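Local coordinates for protein adenylyltransferase (Bartonella henselae str. Houston-1, PDB 5NH2) that transfers AMP from ATP to tyrosine or threonine residues of host target proteins, a virulence activity carried by its Fic domain, at residues Ile44-Glu49 / Cys61-Gln66; Gln66-Thr71 / Asn157-Arg162; Asn103-Gly108 / Gln149-Arg154; Ile181-Met186 / Asn231-Pro236. All coordinates share one frame; numbering follows the deposited sequence.

Interaction 1 of 4, residues Ile44-Glu49 / Cys61-Gln66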
# COMPACT_ATOMS: atom_id res chain seq x y z
N ILE A 44 2.85 -4.90 12.52
CA ILE A 44 3.66 -6.09 12.75
C ILE A 44 2.86 -7.13 13.52
O ILE A 44 2.85 -8.31 13.16
CB ILE A 44 5.00 -5.75 13.43
CG1 ILE A 44 6.05 -5.51 12.35
CG2 ILE A 44 5.53 -6.98 14.17
CD1 ILE A 44 6.09 -4.19 11.82
N ASN A 45 2.08 -6.69 14.52
CA ASN A 45 1.35 -7.68 15.30
C ASN A 45 0.18 -8.27 14.51
O ASN A 45 -0.06 -9.47 14.54
CB ASN A 45 0.92 -7.03 16.62
CG ASN A 45 2.05 -7.01 17.66
OD1 ASN A 45 2.28 -7.99 18.42
ND2 ASN A 45 2.77 -5.89 17.68
N LEU A 46 -0.53 -7.43 13.75
CA LEU A 46 -1.59 -7.88 12.86
C LEU A 46 -1.13 -8.99 11.95
O LEU A 46 -1.91 -9.89 11.61
CB LEU A 46 -2.07 -6.70 12.01
CG LEU A 46 -3.44 -6.79 11.36
CD1 LEU A 46 -4.55 -7.48 12.23
CD2 LEU A 46 -3.83 -5.34 11.03
N ARG A 47 0.14 -8.96 11.54
CA ARG A 47 0.63 -10.04 10.69
C ARG A 47 0.54 -11.40 11.36
O ARG A 47 0.69 -12.42 10.68
CB ARG A 47 2.06 -9.74 10.24
CG ARG A 47 2.14 -8.79 9.06
CD ARG A 47 2.79 -9.48 7.85
NE ARG A 47 2.77 -8.71 6.60
CZ ARG A 47 3.48 -9.06 5.51
NH1 ARG A 47 4.27 -10.13 5.54
NH2 ARG A 47 3.40 -8.32 4.41
N GLU A 48 0.29 -11.45 12.67
CA GLU A 48 0.24 -12.68 13.46
C GLU A 48 -1.17 -13.23 13.72
O GLU A 48 -1.28 -14.28 14.37
CB GLU A 48 0.94 -12.46 14.79
CG GLU A 48 2.47 -12.20 14.66
CD GLU A 48 3.24 -13.44 14.20
OE1 GLU A 48 3.93 -13.39 13.15
OE2 GLU A 48 3.13 -14.47 14.91
N GLU A 49 -2.24 -12.56 13.28
CA GLU A 49 -3.60 -13.05 13.45
C GLU A 49 -3.96 -14.06 12.35
O GLU A 49 -3.43 -14.01 11.24
CB GLU A 49 -4.64 -11.91 13.39
CG GLU A 49 -4.47 -10.81 14.43
CD GLU A 49 -5.68 -9.86 14.51
OE1 GLU A 49 -6.55 -9.88 13.59
OE2 GLU A 49 -5.74 -9.06 15.48
N CYS A 61 -13.24 -3.23 8.87
CA CYS A 61 -13.28 -2.38 10.06
C CYS A 61 -12.42 -2.94 11.19
O CYS A 61 -11.85 -2.15 11.97
CB CYS A 61 -14.72 -2.19 10.53
SG CYS A 61 -15.70 -1.13 9.41
N HIS A 62 -12.31 -4.27 11.30
CA HIS A 62 -11.39 -4.89 12.26
C HIS A 62 -9.93 -4.51 11.96
O HIS A 62 -9.18 -4.11 12.86
CB HIS A 62 -11.58 -6.42 12.23
CG HIS A 62 -10.54 -7.20 12.98
ND1 HIS A 62 -10.59 -7.39 14.35
CD2 HIS A 62 -9.43 -7.85 12.56
CE1 HIS A 62 -9.54 -8.11 14.74
NE2 HIS A 62 -8.82 -8.39 13.67
N ILE A 63 -9.51 -4.57 10.70
CA ILE A 63 -8.18 -4.10 10.33
C ILE A 63 -7.95 -2.63 10.75
O ILE A 63 -6.93 -2.29 11.38
CB ILE A 63 -7.96 -4.28 8.82
CG1 ILE A 63 -7.82 -5.75 8.49
CG2 ILE A 63 -6.76 -3.53 8.38
CD1 ILE A 63 -7.76 -5.93 7.01
N HIS A 64 -8.88 -1.72 10.37
CA HIS A 64 -8.73 -0.31 10.74
C HIS A 64 -8.67 -0.16 12.26
O HIS A 64 -7.84 0.60 12.80
CB HIS A 64 -9.88 0.51 10.12
CG HIS A 64 -9.75 2.00 10.30
ND1 HIS A 64 -10.16 2.66 11.43
CD2 HIS A 64 -9.27 2.96 9.46
CE1 HIS A 64 -9.91 3.95 11.31
NE2 HIS A 64 -9.39 4.17 10.11
N GLN A 65 -9.48 -0.95 12.96
CA GLN A 65 -9.51 -0.90 14.41
C GLN A 65 -8.18 -1.37 15.01
O GLN A 65 -7.73 -0.82 16.02
CB GLN A 65 -10.64 -1.75 14.94
CG GLN A 65 -10.92 -1.51 16.42
CD GLN A 65 -11.20 -2.79 17.17
OE1 GLN A 65 -10.35 -3.69 17.24
NE2 GLN A 65 -12.40 -2.90 17.73
N GLN A 66 -7.54 -2.37 14.42
CA GLN A 66 -6.28 -2.82 15.01
C GLN A 66 -5.18 -1.81 14.70
O GLN A 66 -4.34 -1.52 15.56
CB GLN A 66 -5.91 -4.24 14.55
CG GLN A 66 -6.91 -5.30 15.11
CD GLN A 66 -6.88 -5.43 16.62
OE1 GLN A 66 -7.87 -5.17 17.30
NE2 GLN A 66 -5.73 -5.82 17.16

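Interaction 2 of 4, residues Gln66-Thr71 / Asn157-Arg162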
# COMPACT_ATOMS: atom_id res chain seq x y z
N GLN A 66 -7.54 -2.37 14.42
CA GLN A 66 -6.28 -2.82 15.01
C GLN A 66 -5.18 -1.81 14.70
O GLN A 66 -4.34 -1.52 15.56
CB GLN A 66 -5.91 -4.24 14.55
CG GLN A 66 -6.91 -5.30 15.11
CD GLN A 66 -6.88 -5.43 16.62
OE1 GLN A 66 -7.87 -5.17 17.30
NE2 GLN A 66 -5.73 -5.82 17.16
N LEU A 67 -5.21 -1.20 13.51
CA LEU A 67 -4.13 -0.27 13.16
C LEU A 67 -4.15 0.96 14.06
O LEU A 67 -3.09 1.46 14.45
CB LEU A 67 -4.17 0.15 11.66
CG LEU A 67 -4.02 -0.94 10.59
CD1 LEU A 67 -4.10 -0.40 9.16
CD2 LEU A 67 -2.76 -1.83 10.77
N PHE A 68 -5.33 1.52 14.30
CA PHE A 68 -5.46 2.85 14.90
C PHE A 68 -6.03 2.90 16.32
O PHE A 68 -6.26 4.00 16.83
CB PHE A 68 -6.27 3.74 13.94
CG PHE A 68 -5.60 3.88 12.61
CD1 PHE A 68 -4.45 4.66 12.47
CD2 PHE A 68 -6.10 3.21 11.48
CE1 PHE A 68 -3.79 4.76 11.23
CE2 PHE A 68 -5.47 3.30 10.22
CZ PHE A 68 -4.30 4.09 10.09
N LYS A 69 -6.31 1.75 16.94
CA LYS A 69 -6.91 1.72 18.28
C LYS A 69 -6.11 2.51 19.32
O LYS A 69 -6.68 2.99 20.30
CB LYS A 69 -7.05 0.26 18.75
CG LYS A 69 -5.71 -0.47 18.84
CD LYS A 69 -5.87 -2.01 18.97
CE LYS A 69 -6.78 -2.38 20.10
NZ LYS A 69 -6.31 -1.78 21.40
N ASN A 70 -4.79 2.59 19.20
CA ASN A 70 -4.05 3.35 20.19
C ASN A 70 -4.01 4.84 19.88
O ASN A 70 -3.52 5.63 20.70
CB ASN A 70 -2.65 2.77 20.32
CG ASN A 70 -2.66 1.38 20.92
OD1 ASN A 70 -3.31 1.15 21.93
ND2 ASN A 70 -1.97 0.45 20.29
N THR A 71 -4.52 5.24 18.72
CA THR A 71 -4.48 6.63 18.31
C THR A 71 -5.85 7.28 18.47
O THR A 71 -5.97 8.25 19.23
CB THR A 71 -3.95 6.74 16.87
OG1 THR A 71 -2.65 6.15 16.78
CG2 THR A 71 -3.88 8.23 16.38
N ASN A 157 -7.44 5.28 5.09
CA ASN A 157 -8.12 4.46 4.07
C ASN A 157 -7.14 3.65 3.22
O ASN A 157 -7.33 2.44 3.00
CB ASN A 157 -9.00 5.35 3.20
CG ASN A 157 -10.15 5.96 3.99
OD1 ASN A 157 -11.16 5.28 4.23
ND2 ASN A 157 -9.97 7.21 4.46
N GLY A 158 -6.08 4.28 2.75
CA GLY A 158 -5.13 3.54 1.92
C GLY A 158 -4.50 2.38 2.65
O GLY A 158 -4.40 1.27 2.09
N ARG A 159 -4.09 2.60 3.93
CA ARG A 159 -3.35 1.57 4.67
C ARG A 159 -4.23 0.37 4.99
O ARG A 159 -3.80 -0.79 4.82
CB ARG A 159 -2.75 2.18 5.94
CG ARG A 159 -1.49 2.96 5.65
CD ARG A 159 -0.96 3.73 6.88
NE ARG A 159 -1.63 5.00 7.03
CZ ARG A 159 -1.49 5.82 8.07
NH1 ARG A 159 -0.70 5.51 9.12
NH2 ARG A 159 -2.16 6.95 8.05
N THR A 160 -5.50 0.64 5.36
CA THR A 160 -6.46 -0.43 5.64
C THR A 160 -6.82 -1.22 4.39
O THR A 160 -6.85 -2.47 4.40
CB THR A 160 -7.70 0.20 6.25
OG1 THR A 160 -7.32 0.89 7.44
CG2 THR A 160 -8.73 -0.85 6.52
N GLN A 161 -7.11 -0.51 3.30
CA GLN A 161 -7.44 -1.17 2.03
C GLN A 161 -6.29 -2.04 1.53
O GLN A 161 -6.50 -3.19 1.08
CB GLN A 161 -7.79 -0.10 0.99
CG GLN A 161 -7.84 -0.60 -0.42
CD GLN A 161 -7.96 0.53 -1.43
OE1 GLN A 161 -7.43 1.64 -1.22
NE2 GLN A 161 -8.65 0.26 -2.53
N ARG A 162 -5.05 -1.52 1.57
CA ARG A 162 -3.92 -2.32 1.08
C ARG A 162 -3.80 -3.62 1.87
O ARG A 162 -3.76 -4.72 1.29
CB ARG A 162 -2.61 -1.52 1.11
CG ARG A 162 -2.51 -0.51 -0.05
CD ARG A 162 -1.16 0.26 -0.08
NE ARG A 162 -0.89 1.25 1.00
CZ ARG A 162 -1.32 2.50 0.96
NH1 ARG A 162 -2.07 2.84 -0.06
NH2 ARG A 162 -1.03 3.38 1.89

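Interaction 3 of 4, residues Asn103-Gly108 / Gln149-Arg154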
# COMPACT_ATOMS: atom_id res chain seq x y z
N ASN A 103 -13.32 12.95 -9.46
CA ASN A 103 -14.75 12.82 -9.18
C ASN A 103 -15.05 12.63 -7.70
O ASN A 103 -16.20 12.61 -7.26
CB ASN A 103 -15.28 11.67 -10.04
CG ASN A 103 -14.56 11.59 -11.37
OD1 ASN A 103 -13.37 11.91 -11.45
ND2 ASN A 103 -15.28 11.19 -12.43
N ALA A 104 -14.01 12.51 -6.91
CA ALA A 104 -14.07 12.42 -5.46
C ALA A 104 -14.81 11.18 -4.96
O ALA A 104 -14.98 10.19 -5.68
CB ALA A 104 -14.68 13.72 -4.97
N PHE A 105 -15.36 11.28 -3.77
CA PHE A 105 -15.61 10.17 -2.89
C PHE A 105 -17.11 10.02 -2.68
O PHE A 105 -17.87 10.97 -2.86
CB PHE A 105 -14.94 10.34 -1.50
CG PHE A 105 -13.45 10.46 -1.54
CD1 PHE A 105 -12.67 9.60 -2.32
CD2 PHE A 105 -12.81 11.45 -0.76
CE1 PHE A 105 -11.25 9.73 -2.34
CE2 PHE A 105 -11.43 11.58 -0.76
CZ PHE A 105 -10.63 10.73 -1.56
N ALA A 106 -17.50 8.79 -2.34
CA ALA A 106 -18.90 8.51 -2.10
C ALA A 106 -19.39 9.39 -0.94
O ALA A 106 -18.64 9.70 -0.00
CB ALA A 106 -19.08 7.02 -1.78
N ILE A 107 -20.67 9.76 -1.01
CA ILE A 107 -21.28 10.69 -0.07
C ILE A 107 -22.41 9.98 0.70
O ILE A 107 -23.35 9.43 0.10
CB ILE A 107 -21.77 11.95 -0.82
CG1 ILE A 107 -20.55 12.76 -1.31
CG2 ILE A 107 -22.70 12.80 0.03
CD1 ILE A 107 -20.94 13.98 -2.16
N GLY A 108 -22.28 9.93 2.03
CA GLY A 108 -23.40 9.50 2.87
C GLY A 108 -23.90 8.09 2.54
O GLY A 108 -23.15 7.10 2.60
N GLN A 149 -13.03 4.51 -4.34
CA GLN A 149 -14.02 5.58 -4.43
C GLN A 149 -14.80 5.74 -3.13
O GLN A 149 -15.17 6.86 -2.76
CB GLN A 149 -14.97 5.31 -5.61
CG GLN A 149 -15.86 6.49 -5.98
CD GLN A 149 -17.26 6.38 -5.35
OE1 GLN A 149 -17.63 5.32 -4.82
NE2 GLN A 149 -18.05 7.48 -5.41
N LEU A 150 -15.03 4.64 -2.41
CA LEU A 150 -15.88 4.71 -1.24
C LEU A 150 -15.15 5.40 -0.09
O LEU A 150 -15.69 6.35 0.51
CB LEU A 150 -16.36 3.30 -0.87
CG LEU A 150 -17.31 2.44 -1.76
CD1 LEU A 150 -17.48 1.03 -1.12
CD2 LEU A 150 -18.71 3.08 -2.10
N HIS A 151 -13.89 5.00 0.18
CA HIS A 151 -12.96 5.76 1.02
C HIS A 151 -13.66 5.96 2.36
O HIS A 151 -13.92 7.10 2.78
CB HIS A 151 -12.60 7.08 0.31
CG HIS A 151 -11.47 7.85 0.92
ND1 HIS A 151 -10.15 7.59 0.63
CD2 HIS A 151 -11.47 8.90 1.78
CE1 HIS A 151 -9.38 8.43 1.31
NE2 HIS A 151 -10.16 9.22 2.03
N PRO A 152 -14.13 4.87 2.96
CA PRO A 152 -15.17 4.99 3.99
C PRO A 152 -14.69 5.49 5.34
O PRO A 152 -15.56 5.67 6.21
CB PRO A 152 -15.72 3.55 4.13
CG PRO A 152 -14.55 2.65 3.80
CD PRO A 152 -13.71 3.47 2.73
N PHE A 153 -13.37 5.60 5.61
CA PHE A 153 -12.90 6.04 6.93
C PHE A 153 -12.52 7.51 6.92
O PHE A 153 -12.22 8.09 5.87
CB PHE A 153 -11.70 5.21 7.45
CG PHE A 153 -12.01 3.74 7.57
CD1 PHE A 153 -12.65 3.26 8.70
CD2 PHE A 153 -11.69 2.86 6.54
CE1 PHE A 153 -12.96 1.92 8.81
CE2 PHE A 153 -12.02 1.51 6.63
CZ PHE A 153 -12.65 1.02 7.77
N ARG A 154 -12.61 8.13 8.10
CA ARG A 154 -12.16 9.51 8.27
C ARG A 154 -10.68 9.69 7.93
O ARG A 154 -10.30 10.71 7.34
CB ARG A 154 -12.45 9.97 9.70
CG ARG A 154 -11.86 11.32 10.00
CD ARG A 154 -12.40 12.35 9.04
NE ARG A 154 -11.95 13.71 9.35
CZ ARG A 154 -10.86 14.26 8.83
NH1 ARG A 154 -10.10 13.57 7.98
NH2 ARG A 154 -10.52 15.51 9.14

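Interaction 4 of 4, residues Ile181-Met186 / Asn231-Pro236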
# COMPACT_ATOMS: atom_id res chain seq x y z
N ILE A 181 5.40 -0.85 -5.35
CA ILE A 181 4.66 0.19 -6.09
C ILE A 181 5.03 1.54 -5.51
O ILE A 181 4.83 1.75 -4.31
CB ILE A 181 3.14 -0.02 -5.98
CG1 ILE A 181 2.73 -1.31 -6.70
CG2 ILE A 181 2.35 1.23 -6.47
CD1 ILE A 181 3.27 -1.37 -8.10
N THR A 182 5.51 2.48 -6.34
CA THR A 182 5.81 3.85 -5.90
C THR A 182 4.54 4.73 -5.78
O THR A 182 3.50 4.47 -6.40
CB THR A 182 6.77 4.57 -6.87
OG1 THR A 182 6.11 4.79 -8.13
CG2 THR A 182 8.10 3.82 -7.06
N LYS A 183 4.68 5.81 -5.01
CA LYS A 183 3.59 6.74 -4.80
C LYS A 183 3.10 7.32 -6.14
O LYS A 183 1.88 7.45 -6.38
CB LYS A 183 4.04 7.85 -3.84
CG LYS A 183 2.89 8.83 -3.39
CD LYS A 183 3.19 9.56 -2.05
CE LYS A 183 2.53 10.92 -2.02
NZ LYS A 183 1.08 10.88 -1.70
N GLU A 184 4.04 7.62 -7.01
CA GLU A 184 3.73 8.09 -8.36
C GLU A 184 2.88 7.09 -9.14
O GLU A 184 1.85 7.47 -9.74
CB GLU A 184 5.05 8.37 -9.09
CG GLU A 184 4.87 8.78 -10.56
CD GLU A 184 4.23 10.16 -10.71
OE1 GLU A 184 4.09 10.92 -9.71
OE2 GLU A 184 3.86 10.50 -11.86
N ARG A 185 3.31 5.83 -9.21
CA ARG A 185 2.61 4.84 -10.04
C ARG A 185 1.20 4.59 -9.50
O ARG A 185 0.24 4.55 -10.28
CB ARG A 185 3.40 3.53 -10.13
CG ARG A 185 2.67 2.41 -10.93
CD ARG A 185 3.41 1.06 -10.94
NE ARG A 185 2.94 0.21 -12.04
CZ ARG A 185 3.40 -1.01 -12.36
NH1 ARG A 185 4.36 -1.61 -11.63
NH2 ARG A 185 2.89 -1.66 -13.40
N MET A 186 1.06 4.51 -8.16
CA MET A 186 -0.26 4.36 -7.52
C MET A 186 -1.21 5.46 -7.97
O MET A 186 -2.37 5.19 -8.33
CB MET A 186 -0.12 4.36 -5.98
CG MET A 186 -1.41 3.92 -5.21
SD MET A 186 -1.89 2.17 -5.61
CE MET A 186 -3.31 2.42 -6.66
N ASN A 231 15.94 7.58 -4.01
CA ASN A 231 14.52 7.59 -3.70
C ASN A 231 13.71 7.68 -4.99
O ASN A 231 13.72 8.72 -5.66
CB ASN A 231 14.16 8.75 -2.79
CG ASN A 231 12.75 8.63 -2.23
OD1 ASN A 231 11.81 8.30 -2.95
ND2 ASN A 231 12.59 8.87 -0.93
N VAL A 232 13.00 6.62 -5.34
CA VAL A 232 12.18 6.59 -6.54
C VAL A 232 10.69 6.78 -6.26
O VAL A 232 9.87 6.49 -7.14
CB VAL A 232 12.42 5.30 -7.33
CG1 VAL A 232 13.72 5.40 -8.11
CG2 VAL A 232 12.39 4.11 -6.39
N ASN A 233 10.32 7.14 -5.03
CA ASN A 233 8.90 7.18 -4.68
C ASN A 233 8.10 8.14 -5.58
O ASN A 233 6.89 7.94 -5.79
CB ASN A 233 8.76 7.54 -3.19
CG ASN A 233 7.36 7.22 -2.64
OD1 ASN A 233 6.68 6.28 -3.11
ND2 ASN A 233 6.91 8.00 -1.66
N ASP A 234 8.78 9.14 -6.17
CA ASP A 234 8.19 10.13 -7.07
C ASP A 234 8.30 9.77 -8.57
O ASP A 234 7.89 10.59 -9.40
CB ASP A 234 8.84 11.48 -6.83
CG ASP A 234 8.33 12.13 -5.57
OD1 ASP A 234 7.44 13.00 -5.67
OD2 ASP A 234 8.79 11.76 -4.47
N ARG A 235 8.81 8.60 -8.93
CA ARG A 235 8.96 8.21 -10.33
C ARG A 235 8.13 6.96 -10.66
O ARG A 235 7.95 6.06 -9.81
CB ARG A 235 10.44 7.95 -10.66
CG ARG A 235 11.30 9.16 -10.49
CD ARG A 235 11.05 10.07 -11.64
NE ARG A 235 11.97 11.21 -11.74
CZ ARG A 235 13.29 11.11 -11.95
NH1 ARG A 235 13.90 9.92 -12.07
NH2 ARG A 235 14.00 12.23 -12.04
N PRO A 236 7.66 6.85 -11.90
CA PRO A 236 7.10 5.57 -12.37
C PRO A 236 8.19 4.50 -12.41
O PRO A 236 9.30 4.73 -12.91
CB PRO A 236 6.55 5.91 -13.77
CG PRO A 236 7.19 7.19 -14.17
CD PRO A 236 7.60 7.92 -12.92

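Interaction 1 of 4, residues Ile44-Glu49 / Cys61-Gln66
Glu49 and His62 are brought together by their side-chain torsions. In Glu49, CG lies anti to the carbonyl carbon, and CD continues in an extended course (chi2 -169°). In His62, CG is anti to the backbone N. The two side chains reach toward each other, tip to tip. His62 NE2 donates to Glu49 OE1 at 2.7 Å, and the bond is almost straight (176° at the hydrogen). OE1 uses its syn lone pair and lies in the plane of the imidazole. The carboxylate plane is turned 39° from the ring. The straight bond fixes the rotation of the ring, and the carboxylate would probably favour a protonated imidazole. Gln66 lies beside this pair. Gln66 CG sits over one face of the His62 ring, near the rim, and is 4.0 Å from Glu49 OE2.

The contact belongs to the helical Fic fold. A type I turn from Leu46 to Glu49 carries Glu49 to the side of helix 57-68. Its backbone bond runs from Glu49 N to Leu46 O.

Deeper in, the contact is apolar. Leu46 CD1 lies 4.2 Å from Gln66 CB. The other branch, Leu46 CD2, meets Ile63 CG2 at 4.3 Å. Leu46 and Ile63 both also touch helix 157-171, through Leu163 and Thr160 respectively. Within the same turn, Glu48 forms a salt bridge with Lys20 of the antitoxin homologue BiaA.

Interaction 2 of 4, residues Gln66-Thr71 / Asn157-Arg162
Phe68 meets Arg159 edge to face, where helix 57-68 packs on the start of helix 157-171. The rim of the phenyl ring points at the flat guanidinium, and the two planes stand 89° apart. Phe68 CZ lies over the centre of the guanidinium, 3.9 Å from Arg159 CZ. Phe68 CE1 is 3.8 Å from Arg159 NH1. The bend at chi3 of Arg159 (-84°) turns NE out of the extended course.

The remaining contacts are van der Waals packing around Thr160 and the backbone. Leu67 CD1 comes within 3.9 Å of Thr160 OG1, and also approaches Arg159 CB at 4.3 Å. Phe68 CE2 touches the same hydroxyl oxygen, Thr160 OG1, from its ring edge, at 4.1 Å. The polar partner of Thr160 OG1 is Gly156 O, one turn back.

Asn157, Gly158 and Arg159 bind ATP, and they belong to the Fic signature HPFREGNGRTQR that opens helix 157-171. A magnesium ion lies about 3 Å from the Arg159 side chain, between nearest atoms. The polar end of Arg162 turns to the antitoxin homologue BiaA and forms a salt bridge with its Glu35, an arrangement consistent with the antitoxin-inhibited state of related Fic proteins.

The Phe68 edge packs on a face of the Arg159 guanidinium, and neither residue hydrogen-bonds the other. This packing probably limits movement of the group in the nucleotide site.

Interaction 3 of 4, residues Asn103-Gly108 / Gln149-Arg154
Phe105 lies flat against His151. At its base, Phe105 CB is 3.7 Å from Gln149 O. Next along the chain, CG is nearest His151 CB. Phe105 CD1 approaches the same His151 CB at 3.6 Å, while CD2 is nearest His151 CD2. His151 CB thus lies over the Phe105 ring face as a CH-pi contact. Farther out, Phe105 CE1 lies 3.8 Å from His151 CG, and CE2 is 3.7 Å from His151 CD2. At the tip, CZ faces ND1 and CE1 of the imidazole. This is a face-to-face stack, with planes only 2° apart and centroids separated by 3.9 Å. The imidazole points this way because its CG is anti to the backbone N (chi1 -169°).

The backbones join beside the rings. Ala106 N donates to Gln149 O at 3.1 Å, and the CA-H of Phe105 approaches the same oxygen. Ala106 CB packs on Leu150 CD2 at 4.0 Å.

His151 has positive phi where the chain leaves helix 133-150, and it opens the Fic signature that runs on into helix 157-171. Asn157 of that helix touches its side chain. Arg79 bonds to Ala106 O and His151 O. Helix 109-124 packs against the contact, with Ile111 on Ala106 and Leu115 on Leu150.

Interaction 4 of 4, residues Ile181-Met186 / Asn231-Pro236
Thr182 OG1 donates to Arg235 O at 2.8 Å and also accepts from Arg185 N at 3.2 Å. The hydroxyl stands between the backbone N and the carbonyl carbon (chi1 68°), where it can serve both partners. Thr182 is thus the N-cap of helix 183-196.

Asn233 satisfies the two amides that precede Arg185 N. Lys183 N donates to Asn233 OD1 at 2.8 Å, from 40° above the plane of the side-chain carbonyl. Glu184 N donates to Asn233 O at 3.1 Å, almost in line with the carbonyl bond. Asn233 CG is anti to its backbone N, which brings CG toward the helix start. OD1 and O of this one residue both accept there. The first three helical amides, of Lys183, Glu184 and Arg185, are therefore all accepted.

The loop that supplies these oxygens is held by its own bonds. Val232 to Arg235 form a type I turn, closed by Arg235 N to Val232 O at 3.0 Å. An Asx turn overlaps its start, with Asn233 N bonded to Asn231 OD1 at 2.8 Å. The loop leads into strand 237-239 of the sheet that carries most of the intracellular delivery (OB clan) family, so the contact links it to the helical Fido part. Pro236 pairs by its backbone with Tyr266 of strand 265-270.

The aliphatic part of Glu184 packs on the loop. Glu184 CG rests on Pro236 CD at 3.7 Å, and Glu184 CB is 3.6 Å from Asp234 C. Asn233 ND2 has a separate acceptor, Ala33 O of the antitoxin homologue BiaA.

In the fold
Interaction 2 is fully buried. Interactions 1 and 3 are partly buried, and interaction 4 lies at the surface. Interactions 1 and 2 both use helix 57-68 and share Gln66. They touch through Leu46 with Leu67 and Ile63 with Thr160. Interaction 3 joins them through Phe153, which packs on His64 and Thr160. The segments of interactions 2 and 3 together span the Fic signature. Interaction 4 stands apart, on the opposite side of the chain centre from interactions 1 and 2. The chemistry follows the location. Interaction 2 is van der Waals packing, interaction 3 combines a ring stack with a backbone hydrogen bond, interaction 1 has one side-chain hydrogen bond, and interaction 4 is richest in polar bonds.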